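Local coordinates for erythrocyte membrane protein 1 (Plasmodium falciparum, PDB 6S8T) that forms the DBLbeta domain of a PfEMP1 adhesin, the part that binds the host receptor ICAM-1 when infected erythrocytes adhere, at residues Lys307-Glu312 with Glu345-Lys350; Thr120-Asn125 with Leu142-Leu147. All blocks are in the same frame, centred on the assembly; numbering follows the deposited sequence.

In the fold
From the N terminus, the chain first reaches interaction 2, where the short helix 121-124 is closed onto helix 137-163 across a 16-residue connection, ten residues of it helical. Cys-119, directly before segment 120-125, is joined by a disulfide to Cys-80 far earlier in the chain. The chain then runs through helices 172-194, 202-221 and 246-268 before helix 335-372 turns back antiparallel along helix 293-319 in interaction 1, closing a 32-residue connection. The two contacts follow in series, neither nesting nor crossing. Their centres are 38 Å apart on opposite sides of the chain's centre, interaction 2 within the Duffy-binding helical bundle and interaction 1 in the long antiparallel helix pair.

Interaction 1 (Lys307-Glu312 with Glu345-Lys350); sequences KMQSQE and EEYKKK
Gln-309 and Tyr-347 meet tip to tip: Gln-309 NE2 donates to Tyr-347 OH at 3.0 Å in a nearly straight bond (174°). The phenol oxygen lies in the amide plane, and the amide stands almost upright to the ring, whose edge it approaches. On the same ring, Glu-312 CB packs against Tyr-347 CD2 at 3.7 Å. Beyond CB the Glu-312 chain bends at chi2 (-58°) and carries its carboxylate to Lys-350. Glu-312 OE2 lies 3.6 Å from Lys-350 CD. The salt bridge from Glu-312 OE2 to Lys-350 NZ is long, 3.7 Å. The Lys-350 chain crosses that of Glu-312 at about a right angle, and Met-308 SD touches Lys-350 CD at 4.1 Å.

These side chains join helices 293-319 and 335-372 as an antiparallel pair, the local axes 10.7 Å apart at 171°; the second helix carries a predicted coiled coil.

Further out, the backbone N-H of Thr-431 bonds to Gln-309 OE1, so oxygen and nitrogen of the amide are both bonded, which limits its rotation. Glu-312 OE1 pairs with Lys-315, giving the carboxylate a second cation. Met-308 also packs on Ile-351 and Trp-354, the next part of helix 335-372.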
ATOM      1  N   LYS A 307      14.352   7.206  -0.611  1.00 33.77           N
ATOM      2  CA  LYS A 307      15.384   6.430   0.075  1.00 42.85           C
ATOM      3  C   LYS A 307      16.488   6.011  -0.888  1.00 36.72           C
ATOM      4  O   LYS A 307      17.674   6.081  -0.547  1.00 44.43           O
ATOM      5  CB  LYS A 307      14.771   5.199   0.744  1.00 35.98           C
ATOM      6  CG  LYS A 307      13.900   5.500   1.948  1.00 44.86           C
ATOM      7  CD  LYS A 307      13.353   4.217   2.563  1.00 48.10           C
ATOM      8  CE  LYS A 307      12.727   4.478   3.923  1.00 53.83           C
ATOM      9  NZ  LYS A 307      13.743   4.958   4.909  1.00 58.07           N
ATOM     10  N   MET A 308      16.117   5.567  -2.092  1.00 39.05           N
ATOM     11  CA  MET A 308      17.114   5.231  -3.104  1.00 39.11           C
ATOM     12  C   MET A 308      17.891   6.467  -3.537  1.00 41.93           C
ATOM     13  O   MET A 308      19.123   6.426  -3.649  1.00 43.12           O
ATOM     14  CB  MET A 308      16.430   4.570  -4.306  1.00 39.63           C
ATOM     15  CG  MET A 308      17.354   4.218  -5.473  1.00 40.31           C
ATOM     16  SD  MET A 308      17.635   5.570  -6.643  1.00 42.64           S
ATOM     17  CE  MET A 308      15.951   6.051  -7.014  1.00 37.86           C
ATOM     18  N   GLN A 309      17.186   7.575  -3.789  1.00 41.17           N
ATOM     19  CA  GLN A 309      17.845   8.796  -4.241  1.00 36.23           C
ATOM     20  C   GLN A 309      18.828   9.311  -3.199  1.00 39.17           C
ATOM     21  O   GLN A 309      19.945   9.719  -3.533  1.00 42.40           O
ATOM     22  CB  GLN A 309      16.798   9.866  -4.566  1.00 34.70           C
ATOM     23  CG  GLN A 309      17.346  11.125  -5.242  1.00 38.11           C
ATOM     24  CD  GLN A 309      17.863  12.163  -4.256  1.00 39.82           C
ATOM     25  OE1 GLN A 309      17.434  12.214  -3.104  1.00 38.24           O
ATOM     26  NE2 GLN A 309      18.793  12.993  -4.710  1.00 45.25           N
ATOM     27  N   SER A 310      18.427   9.296  -1.926  1.00 42.04           N
ATOM     28  CA  SER A 310      19.305   9.777  -0.865  1.00 44.31           C
ATOM     29  C   SER A 310      20.551   8.908  -0.737  1.00 47.13           C
ATOM     30  O   SER A 310      21.646   9.419  -0.476  1.00 50.61           O
ATOM     31  CB  SER A 310      18.539   9.828   0.457  1.00 46.81           C
ATOM     32  OG  SER A 310      19.331  10.377   1.494  1.00 53.33           O
ATOM     33  N   GLN A 311      20.407   7.591  -0.920  1.00 47.29           N
ATOM     34  CA  GLN A 311      21.561   6.701  -0.818  1.00 48.14           C
ATOM     35  C   GLN A 311      22.522   6.906  -1.984  1.00 49.28           C
ATOM     36  O   GLN A 311      23.744   6.919  -1.793  1.00 47.68           O
ATOM     37  CB  GLN A 311      21.096   5.246  -0.750  1.00 45.64           C
ATOM     38  CG  GLN A 311      22.216   4.229  -0.553  1.00 49.95           C
ATOM     39  CD  GLN A 311      21.695   2.806  -0.427  1.00 54.36           C
ATOM     40  OE1 GLN A 311      21.481   2.122  -1.426  1.00 57.47           O
ATOM     41  NE2 GLN A 311      21.483   2.359   0.807  1.00 52.56           N
ATOM     42  N   GLU A 312      21.992   7.066  -3.199  1.00 49.85           N
ATOM     43  CA  GLU A 312      22.846   7.355  -4.346  1.00 52.89           C
ATOM     44  C   GLU A 312      23.493   8.728  -4.230  1.00 54.54           C
ATOM     45  O   GLU A 312      24.630   8.916  -4.675  1.00 54.18           O
ATOM     46  CB  GLU A 312      22.043   7.267  -5.643  1.00 55.87           C
ATOM     47  CG  GLU A 312      21.596   5.866  -6.009  1.00 60.13           C
ATOM     48  CD  GLU A 312      22.759   4.912  -6.160  1.00 63.58           C
ATOM     49  OE1 GLU A 312      23.059   4.179  -5.195  1.00 65.96           O
ATOM     50  OE2 GLU A 312      23.382   4.904  -7.242  1.00 65.68           O
ATOM     51  N   GLU A 345      27.643   8.624 -13.548  1.00 62.76           N
ATOM     52  CA  GLU A 345      26.968   7.789 -14.535  1.00 62.79           C
ATOM     53  C   GLU A 345      25.981   6.838 -13.870  1.00 61.04           C
ATOM     54  O   GLU A 345      24.857   6.659 -14.356  1.00 56.52           O
ATOM     55  CB  GLU A 345      28.000   7.011 -15.350  1.00 70.89           C
ATOM     56  CG  GLU A 345      27.404   6.202 -16.486  1.00 76.32           C
ATOM     57  CD  GLU A 345      27.089   7.049 -17.701  1.00 82.38           C
ATOM     58  OE1 GLU A 345      28.023   7.340 -18.479  1.00 87.81           O
ATOM     59  OE2 GLU A 345      25.912   7.431 -17.873  1.00 83.52           O
ATOM     60  N   GLU A 346      26.379   6.222 -12.751  1.00 62.01           N
ATOM     61  CA  GLU A 346      25.477   5.329 -12.032  1.00 60.54           C
ATOM     62  C   GLU A 346      24.285   6.081 -11.458  1.00 54.18           C
ATOM     63  O   GLU A 346      23.178   5.532 -11.397  1.00 48.44           O
ATOM     64  CB  GLU A 346      26.226   4.601 -10.913  1.00 67.22           C
ATOM     65  CG  GLU A 346      27.335   3.680 -11.397  1.00 75.76           C
ATOM     66  CD  GLU A 346      28.064   2.980 -10.258  1.00 82.18           C
ATOM     67  OE1 GLU A 346      27.688   3.192  -9.085  1.00 82.42           O
ATOM     68  OE2 GLU A 346      29.015   2.217 -10.539  1.00 83.83           O
ATOM     69  N   TYR A 347      24.490   7.331 -11.036  1.00 51.88           N
ATOM     70  CA  TYR A 347      23.382   8.127 -10.519  1.00 48.81           C
ATOM     71  C   TYR A 347      22.359   8.415 -11.616  1.00 44.85           C
ATOM     72  O   TYR A 347      21.152   8.246 -11.410  1.00 42.96           O
ATOM     73  CB  TYR A 347      23.910   9.427  -9.909  1.00 44.81           C
ATOM     74  CG  TYR A 347      22.842  10.275  -9.256  1.00 44.64           C
ATOM     75  CD1 TYR A 347      22.136  11.225  -9.989  1.00 43.12           C
ATOM     76  CD2 TYR A 347      22.538  10.127  -7.906  1.00 44.68           C
ATOM     77  CE1 TYR A 347      21.155  12.000  -9.400  1.00 43.12           C
ATOM     78  CE2 TYR A 347      21.560  10.903  -7.305  1.00 44.73           C
ATOM     79  CZ  TYR A 347      20.870  11.836  -8.060  1.00 44.10           C
ATOM     80  OH  TYR A 347      19.896  12.610  -7.473  1.00 42.74           O
ATOM     81  N   LYS A 348      22.828   8.832 -12.794  1.00 46.97           N
ATOM     82  CA  LYS A 348      21.912   9.175 -13.878  1.00 52.54           C
ATOM     83  C   LYS A 348      21.101   7.965 -14.329  1.00 50.88           C
ATOM     84  O   LYS A 348      19.916   8.092 -14.659  1.00 47.09           O
ATOM     85  CB  LYS A 348      22.688   9.769 -15.055  1.00 58.27           C
ATOM     86  CG  LYS A 348      21.815  10.188 -16.230  1.00 61.99           C
ATOM     87  CD  LYS A 348      22.643  10.814 -17.344  1.00 68.94           C
ATOM     88  CE  LYS A 348      23.661   9.830 -17.900  1.00 75.30           C
ATOM     89  NZ  LYS A 348      23.014   8.621 -18.483  1.00 77.94           N
ATOM     90  N   LYS A 349      21.719   6.780 -14.342  1.00 50.70           N
ATOM     91  CA  LYS A 349      21.013   5.586 -14.799  1.00 52.31           C
ATOM     92  C   LYS A 349      19.903   5.189 -13.832  1.00 48.99           C
ATOM     93  O   LYS A 349      18.796   4.844 -14.260  1.00 49.60           O
ATOM     94  CB  LYS A 349      21.997   4.431 -14.987  1.00 59.91           C
ATOM     95  CG  LYS A 349      22.969   4.626 -16.139  1.00 68.31           C
ATOM     96  CD  LYS A 349      23.948   3.468 -16.240  1.00 74.45           C
ATOM     97  CE  LYS A 349      24.911   3.660 -17.398  1.00 79.90           C
ATOM     98  NZ  LYS A 349      25.906   2.554 -17.484  1.00 85.61           N
ATOM     99  N   LYS A 350      20.178   5.231 -12.525  1.00 46.21           N
ATOM    100  CA  LYS A 350      19.165   4.847 -11.547  1.00 45.85           C
ATOM    101  C   LYS A 350      18.014   5.843 -11.513  1.00 46.20           C
ATOM    102  O   LYS A 350      16.844   5.445 -11.462  1.00 44.19           O
ATOM    103  CB  LYS A 350      19.789   4.719 -10.157  1.00 48.05           C
ATOM    104  CG  LYS A 350      20.344   3.346  -9.839  1.00 54.47           C
ATOM    105  CD  LYS A 350      20.458   3.153  -8.335  1.00 58.21           C
ATOM    106  CE  LYS A 350      20.955   1.763  -7.987  1.00 60.22           C
ATOM    107  NZ  LYS A 350      22.360   1.555  -8.432  1.00 65.80           N
TER

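Interaction 2 (Thr120-Asn125 with Leu142-Leu147); sequences TSNLEN and LGDVQL
Asn-122 faces Asp-144 where the short helix 121-124 packs against helix 137-163, inside the helical Duffy-binding-like (DBL) fold. Thr-120, at the N-cap position, makes no capping bond with its side chain; Thr-120 OG1 instead bonds to Glu-124 OE1 at 2.8 Å, and that carboxylate oxygen also pairs with Lys-83. Ser-121 OG is hydrogen-bonded to Arg-72 NH2.

Asn-122 carries the polar part of the contact. With chi1 at 62°, its CG sits between the backbone N and the carbonyl carbon, and the amide reaches across with ND2 leading. Asn-122 ND2 donates to Asp-144 O at 3.1 Å in a clearly bent bond (144°). Asn-122 ND2 also donates to Asp-144 OD1 at 3.0 Å, somewhat straighter. Both acceptors lie close to the amide plane, which holds the amide in one orientation, while the carboxylate is turned 58° from it. ND2 meets Asp-144 OD1 from the anti side but well out of the carboxylate plane, and the same oxygen accepts from Ser-68 OG; OD2 takes the backbone N-H of Asn-69. The buried carboxylate thus has three neutral donors, which would probably stabilise its charge. Leu-147 CD2 comes to 4.0 Å from Asn-122 ND2, apolar cover beside the bonded amide.

Leu-123 carries most of the apolar packing. Leu-123 CD2 lies 3.9 Å from Asp-144 CB, the two side chains running past each other in opposite directions, and it reaches Val-145 CG2 more loosely. Leu-189 of helix 172-194 touches both Leu-123 and Val-145, and Leu-207 of helix 202-221 adds to the packing on Leu-123, so the contact merges with the bundle core. At the end of the short helix, Asn-125 folds its side chain back, Asn-125 ND2 donating to Ser-121 O at 2.9 Å.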
ATOM      1  N   THR A 120       0.466 -13.999   3.002  1.00 42.80           N
ATOM      2  CA  THR A 120      -0.914 -14.442   2.823  1.00 42.27           C
ATOM      3  C   THR A 120      -0.989 -15.891   2.349  1.00 44.37           C
ATOM      4  O   THR A 120      -1.975 -16.299   1.734  1.00 46.23           O
ATOM      5  CB  THR A 120      -1.650 -13.530   1.846  1.00 42.99           C
ATOM      6  OG1 THR A 120      -0.949 -13.511   0.595  1.00 44.90           O
ATOM      7  CG2 THR A 120      -1.732 -12.118   2.397  1.00 41.58           C
ATOM      8  N   SER A 121       0.043 -16.684   2.651  1.00 42.62           N
ATOM      9  CA  SER A 121       0.120 -18.042   2.126  1.00 45.36           C
ATOM     10  C   SER A 121      -0.962 -18.943   2.712  1.00 48.45           C
ATOM     11  O   SER A 121      -1.455 -19.842   2.020  1.00 49.21           O
ATOM     12  CB  SER A 121       1.509 -18.625   2.394  1.00 50.43           C
ATOM     13  OG  SER A 121       1.637 -19.918   1.837  1.00 57.27           O
ATOM     14  N   ASN A 122      -1.341 -18.730   3.974  1.00 48.02           N
ATOM     15  CA  ASN A 122      -2.434 -19.508   4.547  1.00 49.91           C
ATOM     16  C   ASN A 122      -3.740 -19.233   3.814  1.00 50.16           C
ATOM     17  O   ASN A 122      -4.542 -20.148   3.592  1.00 51.68           O
ATOM     18  CB  ASN A 122      -2.578 -19.205   6.041  1.00 48.84           C
ATOM     19  CG  ASN A 122      -2.923 -17.751   6.317  1.00 50.46           C
ATOM     20  OD1 ASN A 122      -2.353 -16.845   5.712  1.00 51.19           O
ATOM     21  ND2 ASN A 122      -3.859 -17.524   7.234  1.00 48.45           N
ATOM     22  N   LEU A 123      -3.968 -17.979   3.419  1.00 49.72           N
ATOM     23  CA  LEU A 123      -5.191 -17.644   2.698  1.00 50.82           C
ATOM     24  C   LEU A 123      -5.168 -18.187   1.274  1.00 55.43           C
ATOM     25  O   LEU A 123      -6.225 -18.508   0.718  1.00 54.36           O
ATOM     26  CB  LEU A 123      -5.392 -16.129   2.686  1.00 40.45           C
ATOM     27  CG  LEU A 123      -5.603 -15.457   4.043  1.00 39.71           C
ATOM     28  CD1 LEU A 123      -5.613 -13.940   3.887  1.00 40.16           C
ATOM     29  CD2 LEU A 123      -6.899 -15.937   4.681  1.00 37.35           C
ATOM     30  N   GLU A 124      -3.979 -18.298   0.674  1.00 54.63           N
ATOM     31  CA  GLU A 124      -3.871 -18.800  -0.690  1.00 55.88           C
ATOM     32  C   GLU A 124      -4.142 -20.296  -0.783  1.00 61.41           C
ATOM     33  O   GLU A 124      -4.535 -20.774  -1.852  1.00 64.21           O
ATOM     34  CB  GLU A 124      -2.483 -18.487  -1.253  1.00 57.16           C
ATOM     35  CG  GLU A 124      -2.192 -17.001  -1.430  1.00 56.54           C
ATOM     36  CD  GLU A 124      -0.704 -16.706  -1.579  1.00 59.74           C
ATOM     37  OE1 GLU A 124      -0.187 -15.846  -0.833  1.00 57.75           O
ATOM     38  OE2 GLU A 124      -0.049 -17.341  -2.434  1.00 60.89           O
ATOM     39  N   ASN A 125      -3.948 -21.041   0.304  1.00 62.45           N
ATOM     40  CA  ASN A 125      -4.090 -22.493   0.313  1.00 61.56           C
ATOM     41  C   ASN A 125      -5.177 -22.937   1.286  1.00 58.33           C
ATOM     42  O   ASN A 125      -5.006 -23.893   2.046  1.00 56.96           O
ATOM     43  CB  ASN A 125      -2.760 -23.166   0.648  1.00 63.20           C
ATOM     44  CG  ASN A 125      -1.670 -22.829  -0.349  1.00 62.43           C
ATOM     45  OD1 ASN A 125      -1.595 -23.420  -1.426  1.00 65.54           O
ATOM     46  ND2 ASN A 125      -0.815 -21.878   0.006  1.00 58.47           N
ATOM     47  N   LEU A 142     -12.398 -15.250  10.034  1.00 45.90           N
ATOM     48  CA  LEU A 142     -11.722 -14.230  10.831  1.00 45.41           C
ATOM     49  C   LEU A 142     -10.435 -14.770  11.445  1.00 44.09           C
ATOM     50  O   LEU A 142      -9.443 -14.040  11.562  1.00 44.35           O
ATOM     51  CB  LEU A 142     -12.657 -13.710  11.922  1.00 49.26           C
ATOM     52  CG  LEU A 142     -12.050 -12.702  12.901  1.00 47.54           C
ATOM     53  CD1 LEU A 142     -11.583 -11.461  12.165  1.00 40.95           C
ATOM     54  CD2 LEU A 142     -13.037 -12.341  14.003  1.00 49.87           C
ATOM     55  N   GLY A 143     -10.431 -16.044  11.839  1.00 46.60           N
ATOM     56  CA  GLY A 143      -9.230 -16.623  12.421  1.00 51.42           C
ATOM     57  C   GLY A 143      -8.049 -16.602  11.469  1.00 50.62           C
ATOM     58  O   GLY A 143      -6.937 -16.233  11.854  1.00 56.20           O
ATOM     59  N   ASP A 144      -8.275 -16.982  10.210  1.00 47.05           N
ATOM     60  CA  ASP A 144      -7.185 -16.992   9.240  1.00 47.38           C
ATOM     61  C   ASP A 144      -6.790 -15.582   8.817  1.00 48.19           C
ATOM     62  O   ASP A 144      -5.622 -15.341   8.489  1.00 49.19           O
ATOM     63  CB  ASP A 144      -7.570 -17.838   8.027  1.00 49.40           C
ATOM     64  CG  ASP A 144      -7.045 -19.267   8.121  1.00 56.88           C
ATOM     65  OD1 ASP A 144      -5.837 -19.442   8.399  1.00 57.03           O
ATOM     66  OD2 ASP A 144      -7.840 -20.213   7.928  1.00 60.07           O
ATOM     67  N   VAL A 145      -7.735 -14.640   8.819  1.00 48.77           N
ATOM     68  CA  VAL A 145      -7.392 -13.255   8.507  1.00 43.59           C
ATOM     69  C   VAL A 145      -6.571 -12.644   9.637  1.00 43.22           C
ATOM     70  O   VAL A 145      -5.618 -11.894   9.394  1.00 42.19           O
ATOM     71  CB  VAL A 145      -8.667 -12.438   8.220  1.00 40.27           C
ATOM     72  CG1 VAL A 145      -8.336 -10.959   8.080  1.00 34.85           C
ATOM     73  CG2 VAL A 145      -9.348 -12.948   6.963  1.00 37.72           C
ATOM     74  N   GLN A 146      -6.924 -12.957  10.887  1.00 43.53           N
ATOM     75  CA  GLN A 146      -6.154 -12.446  12.016  1.00 45.49           C
ATOM     76  C   GLN A 146      -4.782 -13.102  12.105  1.00 48.12           C
ATOM     77  O   GLN A 146      -3.813 -12.453  12.517  1.00 45.92           O
ATOM     78  CB  GLN A 146      -6.925 -12.651  13.320  1.00 45.98           C
ATOM     79  CG  GLN A 146      -8.121 -11.722  13.488  1.00 46.38           C
ATOM     80  CD  GLN A 146      -8.836 -11.930  14.808  1.00 48.54           C
ATOM     81  OE1 GLN A 146      -9.343 -13.015  15.086  1.00 51.82           O
ATOM     82  NE2 GLN A 146      -8.874 -10.890  15.631  1.00 48.30           N
ATOM     83  N   LEU A 147      -4.677 -14.379  11.730  1.00 51.52           N
ATOM     84  CA  LEU A 147      -3.371 -15.030  11.713  1.00 55.06           C
ATOM     85  C   LEU A 147      -2.460 -14.401  10.667  1.00 53.41           C
ATOM     86  O   LEU A 147      -1.278 -14.153  10.933  1.00 54.34           O
ATOM     87  CB  LEU A 147      -3.527 -16.529  11.455  1.00 59.86           C
ATOM     88  CG  LEU A 147      -2.220 -17.317  11.353  1.00 64.56           C
ATOM     89  CD1 LEU A 147      -1.508 -17.367  12.699  1.00 66.39           C
ATOM     90  CD2 LEU A 147      -2.469 -18.721  10.825  1.00 67.83           C
TER